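Local coordinates for allantoin racemase (Pseudomonas fluorescens, PDB 5LG5), which interconverts the D and L forms of allantoin and probably of other 5-substituted hydantoins, at residues 59-64 with 82-87. Residues are numbered along the deposited sequence; the frame is centred on the assembly and turned at random.
Sequences DRVMAY and EGLQEL
M62, on the last turn of helix 47-63, reaches across to L87 of helix 81-87. From CB, which sets off past the other helix and not at it, the chain runs to CG, anti to the carbonyl carbon (chi1 -69°) and 4.1 Å from L87 CD1. It then bends at both remaining torsions, bringing SD to 4.0 Å from L87 CB and turning the methyl inward, to the V61 side, with CE 3.9 Å from the same L87 CB. The methionine thus lies across the root of the leucine and one of its methyls.

Next to M62, V61 points at the other helix, and its CB meets L84 CD1, three residues before L87, at 4.1 Å. V61 also packs on V6 of strand 2-7, while V57 and M58 touch L84, so this buried pair sits where the helices before and after strand 70-74 pack side by side on one face of the N-terminal parallel sheet, in the α/β architecture of the Asp/Glu/hydantoin racemase family. On the far side of helix 81-87, E86 forms a salt bridge with R118 of a second subunit. No hydrogen bond joins the two segments; the helices meet here through purely apolar packing, without directional bonds.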
loop_
_atom_site.group_PDB
_atom_site.type_symbol
_atom_site.label_atom_id
_atom_site.label_comp_id
_atom_site.label_asym_id
_atom_site.label_seq_id
_atom_site.Cartn_x
_atom_site.Cartn_y
_atom_site.Cartn_z
ATOM N N ASP E 59 -12.279 -24.399 -21.174
ATOM C CA ASP E 59 -12.966 -25.414 -21.970
ATOM C C ASP E 59 -12.155 -25.822 -23.214
ATOM O O ASP E 59 -11.925 -27.008 -23.479
ATOM C CB ASP E 59 -14.346 -24.871 -22.373
ATOM C CG ASP E 59 -15.133 -25.842 -23.249
ATOM O OD1 ASP E 59 -15.383 -25.541 -24.444
ATOM O OD2 ASP E 59 -15.520 -26.899 -22.719
ATOM N N ARG E 60 -11.687 -24.823 -23.952
ATOM C CA ARG E 60 -10.962 -25.049 -25.208
ATOM C C ARG E 60 -9.659 -25.802 -24.993
ATOM O O ARG E 60 -9.276 -26.669 -25.778
ATOM C CB ARG E 60 -10.676 -23.713 -25.897
ATOM C CG ARG E 60 -10.204 -23.813 -27.348
ATOM C CD ARG E 60 -11.130 -24.671 -28.203
ATOM N NE ARG E 60 -10.489 -25.205 -29.408
ATOM C CZ ARG E 60 -9.758 -26.315 -29.470
ATOM N NH1 ARG E 60 -9.515 -27.033 -28.380
ATOM N NH2 ARG E 60 -9.250 -26.698 -30.632
ATOM N N VAL E 61 -8.963 -25.439 -23.928
ATOM C CA VAL E 61 -7.688 -26.056 -23.612
ATOM C C VAL E 61 -7.876 -27.500 -23.143
ATOM O O VAL E 61 -7.114 -28.394 -23.522
ATOM C CB VAL E 61 -6.917 -25.206 -22.572
ATOM C CG1 VAL E 61 -5.691 -25.959 -22.046
ATOM C CG2 VAL E 61 -6.549 -23.838 -23.192
ATOM N N MET E 62 -8.886 -27.714 -22.312
ATOM C CA MET E 62 -9.208 -29.061 -21.831
ATOM C C MET E 62 -9.664 -29.973 -22.972
ATOM O O MET E 62 -9.427 -31.177 -22.950
ATOM C CB MET E 62 -10.274 -29.010 -20.731
ATOM C CG MET E 62 -9.794 -28.390 -19.409
ATOM S SD MET E 62 -8.266 -29.101 -18.760
ATOM C CE MET E 62 -7.121 -27.876 -19.285
ATOM N N ALA E 63 -10.352 -29.398 -23.946
ATOM C CA ALA E 63 -10.759 -30.136 -25.145
ATOM C C ALA E 63 -9.608 -30.501 -26.083
ATOM O O ALA E 63 -9.776 -31.347 -26.957
ATOM C CB ALA E 63 -11.827 -29.360 -25.905
ATOM N N TYR E 64 -8.458 -29.844 -25.934
ATOM C CA TYR E 64 -7.299 -30.130 -26.788
ATOM C C TYR E 64 -6.698 -31.492 -26.445
ATOM O O TYR E 64 -6.228 -31.700 -25.317
ATOM C CB TYR E 64 -6.236 -29.038 -26.685
ATOM C CG TYR E 64 -5.141 -29.153 -27.719
ATOM C CD1 TYR E 64 -5.354 -28.733 -29.032
ATOM C CD2 TYR E 64 -3.911 -29.705 -27.400
ATOM C CE1 TYR E 64 -4.353 -28.831 -29.984
ATOM C CE2 TYR E 64 -2.904 -29.811 -28.348
ATOM C CZ TYR E 64 -3.137 -29.371 -29.638
ATOM O OH TYR E 64 -2.150 -29.469 -30.584
ATOM N N GLU E 82 -5.859 -18.339 -13.538
ATOM C CA GLU E 82 -5.756 -19.134 -12.319
ATOM C C GLU E 82 -6.454 -20.475 -12.466
ATOM O O GLU E 82 -5.996 -21.473 -11.920
ATOM C CB GLU E 82 -6.352 -18.392 -11.119
ATOM C CG GLU E 82 -5.769 -17.019 -10.823
ATOM C CD GLU E 82 -6.609 -15.891 -11.407
ATOM O OE1 GLU E 82 -7.219 -16.076 -12.488
ATOM O OE2 GLU E 82 -6.708 -14.836 -10.743
ATOM N N GLY E 83 -7.552 -20.489 -13.216
ATOM C CA GLY E 83 -8.287 -21.718 -13.482
ATOM C C GLY E 83 -7.459 -22.686 -14.298
ATOM O O GLY E 83 -7.376 -23.879 -13.976
ATOM N N LEU E 84 -6.848 -22.176 -15.366
ATOM C CA LEU E 84 -5.934 -22.992 -16.173
ATOM C C LEU E 84 -4.831 -23.571 -15.299
ATOM O O LEU E 84 -4.478 -24.744 -15.433
ATOM C CB LEU E 84 -5.280 -22.164 -17.281
ATOM C CG LEU E 84 -5.759 -22.221 -18.743
ATOM C CD1 LEU E 84 -6.909 -23.196 -18.955
ATOM C CD2 LEU E 84 -6.091 -20.826 -19.258
ATOM N N GLN E 85 -4.279 -22.735 -14.420
ATOM C CA GLN E 85 -3.192 -23.163 -13.537
ATOM C C GLN E 85 -3.578 -24.327 -12.627
ATOM O O GLN E 85 -2.740 -25.172 -12.299
ATOM C CB GLN E 85 -2.636 -21.983 -12.730
ATOM C CG GLN E 85 -1.769 -21.017 -13.570
ATOM C CD GLN E 85 -1.300 -19.818 -12.775
ATOM O OE1 GLN E 85 -2.117 -19.049 -12.274
ATOM N NE2 GLN E 85 0.018 -19.658 -12.638
ATOM N N GLU E 86 -4.835 -24.371 -12.206
ATOM C CA GLU E 86 -5.313 -25.503 -11.403
ATOM C C GLU E 86 -5.478 -26.712 -12.286
ATOM O O GLU E 86 -5.092 -27.817 -11.923
ATOM C CB GLU E 86 -6.661 -25.190 -10.781
ATOM C CG GLU E 86 -6.608 -24.229 -9.634
ATOM C CD GLU E 86 -7.937 -24.127 -8.938
ATOM O OE1 GLU E 86 -8.906 -24.758 -9.430
ATOM O OE2 GLU E 86 -8.016 -23.390 -7.930
ATOM N N LEU E 87 -6.089 -26.485 -13.450
ATOM C CA LEU E 87 -6.413 -27.559 -14.373
ATOM C C LEU E 87 -5.174 -28.222 -14.960
ATOM O O LEU E 87 -5.172 -29.428 -15.207
ATOM C CB LEU E 87 -7.284 -27.017 -15.504
ATOM C CG LEU E 87 -8.688 -26.600 -15.056
ATOM C CD1 LEU E 87 -9.379 -25.863 -16.176
ATOM C CD2 LEU E 87 -9.486 -27.845 -14.642
#